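Local coordinates for hemolysin-related protein (Vibrio cholerae serotype O1, PDB 6MLT), which is a secreted, calcium-binding protein of the biofilm matrix that probably binds carbohydrates and helps the biofilm adhere to surfaces, at residues D470-Y481 and G518-V526. Numbering follows the deposited sequence.
Sequences DLNSGKIGVSAY and GTLWEYPVV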
# COMPACT_ATOMS: atom_id res chain seq x y z
N ASP A 470 -8.11 -8.00 24.19
CA ASP A 470 -7.06 -7.01 24.38
C ASP A 470 -7.49 -5.93 25.36
O ASP A 470 -7.17 -4.75 25.19
CB ASP A 470 -6.64 -6.38 23.05
CG ASP A 470 -5.31 -5.69 23.17
OD1 ASP A 470 -4.45 -6.25 23.88
OD2 ASP A 470 -5.12 -4.60 22.59
N LEU A 471 -8.19 -6.33 26.42
CA LEU A 471 -8.65 -5.37 27.42
C LEU A 471 -7.51 -4.53 27.98
O LEU A 471 -7.73 -3.39 28.40
CB LEU A 471 -9.35 -6.09 28.56
CG LEU A 471 -10.87 -5.99 28.56
CD1 LEU A 471 -11.45 -6.95 27.54
CD2 LEU A 471 -11.43 -6.26 29.95
N ASN A 472 -6.29 -5.08 28.02
CA ASN A 472 -5.16 -4.42 28.66
C ASN A 472 -4.61 -3.24 27.86
O ASN A 472 -3.83 -2.46 28.41
CB ASN A 472 -4.03 -5.42 28.89
CG ASN A 472 -2.94 -4.88 29.80
OD1 ASN A 472 -3.22 -4.26 30.83
ND2 ASN A 472 -1.69 -5.09 29.41
N SER A 473 -4.97 -3.10 26.58
CA SER A 473 -4.33 -2.09 25.74
C SER A 473 -5.33 -1.41 24.81
O SER A 473 -5.45 -0.18 24.81
CB SER A 473 -3.19 -2.73 24.93
OG SER A 473 -2.91 -2.03 23.72
N GLY A 474 -6.04 -2.21 24.02
CA GLY A 474 -6.91 -1.66 23.00
C GLY A 474 -6.19 -1.06 21.82
O GLY A 474 -6.82 -0.36 21.01
N LYS A 475 -4.89 -1.31 21.68
CA LYS A 475 -4.11 -0.77 20.57
C LYS A 475 -3.38 -1.83 19.76
O LYS A 475 -2.67 -1.48 18.81
CB LYS A 475 -3.09 0.25 21.09
CG LYS A 475 -3.70 1.43 21.86
CD LYS A 475 -2.64 2.48 22.20
CE LYS A 475 -3.21 3.62 23.03
NZ LYS A 475 -3.69 3.17 24.36
N ILE A 476 -3.56 -3.12 20.08
CA ILE A 476 -2.71 -4.14 19.49
C ILE A 476 -2.81 -4.12 17.97
O ILE A 476 -3.85 -3.81 17.39
CB ILE A 476 -3.06 -5.54 20.05
CG1 ILE A 476 -2.05 -6.59 19.58
CG2 ILE A 476 -4.48 -5.95 19.64
CD1 ILE A 476 -0.62 -6.38 20.09
N GLY A 477 -1.70 -4.43 17.32
CA GLY A 477 -1.61 -4.32 15.89
C GLY A 477 -2.03 -5.58 15.15
O GLY A 477 -2.27 -6.63 15.74
N VAL A 478 -2.13 -5.42 13.83
CA VAL A 478 -2.40 -6.51 12.90
C VAL A 478 -1.52 -6.28 11.68
O VAL A 478 -1.01 -5.18 11.45
CB VAL A 478 -3.89 -6.55 12.48
CG1 VAL A 478 -4.78 -6.85 13.68
CG2 VAL A 478 -4.30 -5.23 11.83
N SER A 479 -1.33 -7.34 10.90
CA SER A 479 -0.68 -7.24 9.60
C SER A 479 -1.37 -8.22 8.65
O SER A 479 -2.31 -8.92 9.03
CB SER A 479 0.82 -7.51 9.70
OG SER A 479 1.07 -8.86 10.02
N ALA A 480 -0.88 -8.26 7.41
CA ALA A 480 -1.53 -9.04 6.37
C ALA A 480 -0.48 -9.81 5.58
O ALA A 480 0.65 -9.34 5.40
CB ALA A 480 -2.33 -8.15 5.42
N TYR A 481 -0.87 -10.98 5.10
CA TYR A 481 -0.03 -11.80 4.23
C TYR A 481 -0.89 -12.92 3.63
O TYR A 481 -1.81 -13.42 4.28
CB TYR A 481 1.16 -12.40 4.99
CG TYR A 481 1.92 -13.42 4.17
CD1 TYR A 481 2.57 -13.04 3.00
CD2 TYR A 481 1.99 -14.75 4.55
CE1 TYR A 481 3.25 -13.97 2.22
CE2 TYR A 481 2.67 -15.69 3.78
CZ TYR A 481 3.29 -15.29 2.62
OH TYR A 481 3.97 -16.21 1.85
N GLY A 518 1.67 -8.49 27.07
CA GLY A 518 0.82 -7.48 27.67
C GLY A 518 0.09 -6.66 26.64
O GLY A 518 -0.98 -6.11 26.93
N THR A 519 0.63 -6.60 25.42
CA THR A 519 0.15 -5.92 24.23
C THR A 519 0.30 -4.41 24.34
O THR A 519 -0.08 -3.78 25.34
CB THR A 519 -1.31 -6.27 23.87
OG1 THR A 519 -2.21 -5.70 24.83
CG2 THR A 519 -1.50 -7.78 23.80
N LEU A 520 0.90 -3.84 23.30
CA LEU A 520 0.87 -2.41 23.05
C LEU A 520 0.27 -2.25 21.67
O LEU A 520 -0.95 -2.38 21.51
CB LEU A 520 2.28 -1.81 23.20
CG LEU A 520 2.83 -1.74 24.62
CD1 LEU A 520 4.30 -1.37 24.56
CD2 LEU A 520 2.04 -0.75 25.45
N TRP A 521 1.09 -2.02 20.64
CA TRP A 521 0.59 -1.97 19.27
C TRP A 521 1.48 -2.76 18.31
O TRP A 521 1.49 -2.48 17.11
CB TRP A 521 0.45 -0.50 18.81
CG TRP A 521 1.61 0.34 19.22
CD1 TRP A 521 2.74 0.59 18.49
CD2 TRP A 521 1.77 1.04 20.46
NE1 TRP A 521 3.59 1.40 19.21
CE2 TRP A 521 3.02 1.68 20.42
CE3 TRP A 521 0.98 1.18 21.60
CZ2 TRP A 521 3.50 2.45 21.47
CZ3 TRP A 521 1.46 1.94 22.65
CH2 TRP A 521 2.71 2.57 22.58
N GLU A 522 2.21 -3.75 18.81
CA GLU A 522 3.05 -4.59 17.96
C GLU A 522 2.18 -5.47 17.07
O GLU A 522 0.98 -5.64 17.30
CB GLU A 522 3.98 -5.44 18.82
CG GLU A 522 3.33 -6.64 19.54
CD GLU A 522 2.75 -6.34 20.93
OE1 GLU A 522 2.39 -5.18 21.24
OE2 GLU A 522 2.64 -7.32 21.72
N TYR A 523 2.80 -6.04 16.04
CA TYR A 523 2.12 -7.02 15.20
C TYR A 523 3.14 -8.04 14.72
O TYR A 523 4.35 -7.78 14.74
CB TYR A 523 1.41 -6.36 14.00
CG TYR A 523 2.26 -5.39 13.20
CD1 TYR A 523 3.26 -5.85 12.36
CD2 TYR A 523 2.05 -4.02 13.26
CE1 TYR A 523 4.05 -4.97 11.62
CE2 TYR A 523 2.83 -3.13 12.51
CZ TYR A 523 3.83 -3.62 11.70
OH TYR A 523 4.61 -2.77 10.94
N PRO A 524 2.69 -9.22 14.29
CA PRO A 524 3.61 -10.17 13.67
C PRO A 524 3.96 -9.73 12.25
O PRO A 524 3.21 -9.00 11.60
CB PRO A 524 2.82 -11.49 13.66
CG PRO A 524 1.55 -11.22 14.44
CD PRO A 524 1.32 -9.75 14.37
N VAL A 525 5.11 -10.21 11.78
CA VAL A 525 5.64 -9.84 10.47
C VAL A 525 5.97 -11.11 9.69
O VAL A 525 6.60 -12.02 10.23
CB VAL A 525 6.89 -8.95 10.60
CG1 VAL A 525 7.67 -8.86 9.28
CG2 VAL A 525 6.49 -7.56 11.10
N VAL A 526 5.58 -11.14 8.42
CA VAL A 526 6.04 -12.17 7.50
C VAL A 526 7.08 -11.55 6.58
O VAL A 526 6.86 -10.47 6.00
CB VAL A 526 4.88 -12.77 6.69
CG1 VAL A 526 5.40 -13.72 5.61
CG2 VAL A 526 3.91 -13.49 7.62
O HOH W 1 2.87 -9.68 7.72
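S479 OG sits between its own backbone N and carbonyl carbon (chi1 68°), which turns it onto P524 O at 2.7 Å. In S473 the hydroxyl is instead swung opposite the backbone N (chi1 155°), and S473 OG reaches L520 O at 3.0 Å. The same S473 OG accepts from K475 N at 2.9 Å, closing an ST turn. N472 adds a nearly straight bond, with ND2 2.8 Å from G518 O and that oxygen close to the amide plane. G477 N donates to E522 O at 2.9 Å. The methyl I476 CD1 lies against the bent side chain of E522, 3.4 Å from OE1. E522 OE1 takes L520 N on its syn lone pair, and OE2 pairs with S517, so the carboxylate is held at both oxygens. At the far end V526 CG1 stands 3.6 Å over the centre of the Y481 ring, a CH-pi contact; Y481 OH bonds R567 O. One water joins S479 OG, A480 O and V526 N. The segments run into edge strands of two successive four-stranded antiparallel sheets, consistent with neighbouring propeller blades. Side-chain donors meet three backbone carbonyls in this buried seam, but V478 O has no partner in the model.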